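Local coordinates for trehalose synthase regulatory protein (PDB 5HUS) that probably regulates trehalose synthesis as part of the trehalose synthase complex, and has a C-terminal domain of the trehalose-phosphatase family, at residues A[9-12]-A[13-16]. Sequence-based numbering, arbitrary orientation.
Sequences NAFK and DWCS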
ATOM      1  N   ASN A   9       5.647   3.870  24.232  1.00 39.96           N
ATOM      2  CA  ASN A   9       6.772   4.770  24.450  1.00 38.15           C
ATOM      3  C   ASN A   9       7.509   5.080  23.156  1.00 40.15           C
ATOM      4  O   ASN A   9       7.843   6.235  22.892  1.00 32.58           O
ATOM      5  CB  ASN A   9       7.746   4.186  25.475  1.00 45.31           C
ATOM      6  CG  ASN A   9       7.223   4.284  26.892  1.00 39.76           C
ATOM      7  OD1 ASN A   9       6.379   5.127  27.192  1.00 44.36           O
ATOM      8  ND2 ASN A   9       7.723   3.425  27.772  1.00 45.60           N
ATOM      9  N   ALA A  10       7.753   4.050  22.351  1.00 35.33           N
ATOM     10  CA  ALA A  10       8.402   4.225  21.058  1.00 36.39           C
ATOM     11  C   ALA A  10       7.548   5.101  20.145  1.00 32.20           C
ATOM     12  O   ALA A  10       8.065   5.953  19.417  1.00 29.02           O
ATOM     13  CB  ALA A  10       8.670   2.874  20.410  1.00 32.22           C
ATOM     14  N   PHE A  11       6.236   4.897  20.198  1.00 29.41           N
ATOM     15  CA  PHE A  11       5.308   5.704  19.418  1.00 35.13           C
ATOM     16  C   PHE A  11       5.295   7.154  19.893  1.00 28.99           C
ATOM     17  O   PHE A  11       5.361   8.074  19.082  1.00 24.65           O
ATOM     18  CB  PHE A  11       3.892   5.118  19.482  1.00 31.63           C
ATOM     19  CG  PHE A  11       2.856   5.970  18.804  1.00 29.30           C
ATOM     20  CD1 PHE A  11       2.847   6.106  17.423  1.00 33.40           C
ATOM     21  CD2 PHE A  11       1.897   6.640  19.544  1.00 30.57           C
ATOM     22  CE1 PHE A  11       1.899   6.891  16.793  1.00 29.53           C
ATOM     23  CE2 PHE A  11       0.944   7.425  18.920  1.00 29.96           C
ATOM     24  CZ  PHE A  11       0.946   7.550  17.543  1.00 27.94           C
ATOM     25  N   LYS A  12       5.209   7.350  21.208  1.00 30.94           N
ATOM     26  CA  LYS A  12       5.181   8.692  21.783  1.00 29.48           C
ATOM     27  C   LYS A  12       6.488   9.437  21.548  1.00 24.95           C
ATOM     28  O   LYS A  12       6.491  10.658  21.389  1.00 31.81           O
ATOM     29  CB  LYS A  12       4.882   8.632  23.282  1.00 33.70           C
ATOM     30  CG  LYS A  12       3.448   8.270  23.611  1.00 36.65           C
ATOM     31  CD  LYS A  12       2.477   9.213  22.923  1.00 45.28           C
ATOM     32  CE  LYS A  12       1.048   8.939  23.360  1.00 55.65           C
ATOM     33  NZ  LYS A  12       0.080   9.887  22.739  1.00 50.02           N
ATOM     34  N   ASP A  13       7.598   8.704  21.540  1.00 27.99           N
ATOM     35  CA  ASP A  13       8.888   9.289  21.190  1.00 27.56           C
ATOM     36  C   ASP A  13       8.867   9.785  19.749  1.00 29.27           C
ATOM     37  O   ASP A  13       9.347  10.876  19.445  1.00 28.43           O
ATOM     38  CB  ASP A  13      10.016   8.275  21.382  1.00 31.15           C
ATOM     39  CG  ASP A  13      10.387   8.087  22.840  1.00 43.54           C
ATOM     40  OD1 ASP A  13      10.022   8.960  23.657  1.00 36.85           O
ATOM     41  OD2 ASP A  13      11.041   7.073  23.165  1.00 39.95           O
ATOM     42  N   TRP A  14       8.303   8.972  18.865  1.00 26.99           N
ATOM     43  CA  TRP A  14       8.154   9.340  17.461  1.00 21.33           C
ATOM     44  C   TRP A  14       7.268  10.580  17.307  1.00 28.93           C
ATOM     45  O   TRP A  14       7.536  11.443  16.470  1.00 27.89           O
ATOM     46  CB  TRP A  14       7.580   8.151  16.672  1.00 21.96           C
ATOM     47  CG  TRP A  14       7.177   8.469  15.265  1.00 30.31           C
ATOM     48  CD1 TRP A  14       7.976   8.449  14.156  1.00 30.30           C
ATOM     49  CD2 TRP A  14       5.869   8.838  14.808  1.00 25.70           C
ATOM     50  NE1 TRP A  14       7.249   8.792  13.042  1.00 27.28           N
ATOM     51  CE2 TRP A  14       5.953   9.035  13.416  1.00 27.97           C
ATOM     52  CE3 TRP A  14       4.636   9.029  15.445  1.00 24.91           C
ATOM     53  CZ2 TRP A  14       4.854   9.412  12.648  1.00 22.37           C
ATOM     54  CZ3 TRP A  14       3.544   9.400  14.680  1.00 28.86           C
ATOM     55  CH2 TRP A  14       3.662   9.587  13.293  1.00 24.44           C
ATOM     56  N   CYS A  15       6.223  10.669  18.129  1.00 28.18           N
ATOM     57  CA  CYS A  15       5.322  11.824  18.124  1.00 28.90           C
ATOM     58  C   CYS A  15       5.974  13.099  18.641  1.00 32.74           C
ATOM     59  O   CYS A  15       5.442  14.195  18.455  1.00 37.20           O
ATOM     60  CB  CYS A  15       4.083  11.545  18.979  1.00 37.56           C
ATOM     61  SG  CYS A  15       2.930  10.342  18.337  1.00 38.87           S
ATOM     62  N   SER A  16       7.110  12.957  19.314  1.00 28.05           N
ATOM     63  CA  SER A  16       7.722  14.087  20.007  1.00 40.38           C
ATOM     64  C   SER A  16       8.426  15.020  19.030  1.00 34.55           C
ATOM     65  O   SER A  16       9.651  15.152  19.043  1.00 38.19           O
ATOM     66  CB  SER A  16       8.701  13.592  21.073  1.00 32.44           C
ATOM     67  OG  SER A  16       9.089  14.652  21.929  1.00 40.36           O
TER
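Phe11 is the hub of the buried side of this short amphipathic helix, meeting Cys15 one turn further on and Trp14 three residues along. The thiol sulfur of Cys15 lies over one face of the phenyl ring, 3.7 Å from the ring centroid and displaced toward the rim, where SG comes within 3.5 Å of Phe11 CZ. This is a sulfur-aromatic contact, and cysteine suits it because its small, polarisable sulfur can settle on the ring without a bulky chain. Phe11 has CG anti to its own backbone N (chi1 175°), which swings the ring outward and leans it toward the C-terminal end, where the sulfur meets it.

Phe11 and Trp14 meet obliquely, with Phe11 CE1 3.7 Å from Trp14 CZ3. Their planes are inclined by only 25°, yet the rings are slid so far apart that they barely overlap, so this is an apolar contact and not a full stack. Such large apolar rings suit the buried side.

Backbone bonds of the i to i+4 kind hold the spacing. Asp13 N donates to Asn9 O at 2.8 Å, Trp14 N to Ala10 O at 3.1 Å, and Cys15 N to Phe11 O at 2.9 Å. The polar side chains of Asn9, Lys12 and Asp13 occupy the exposed side, as suits a surface helix; Ser16, in the loop, is also exposed.

Helix 8-15 packs against the large mixed sheet of this HAD-clan domain. Phe11 reaches Ile303 and Leu304 of helix 297-304, while Lys12 NZ makes a weak hydrogen bond to Ser306 O. Trp14 inserts against strands 20-26 and 243-250, touching Ile23, Ala245 and Leu247, and its indole also offers an N-H, NE1 bonding weakly to Val246 O, joining the helix to the central strands.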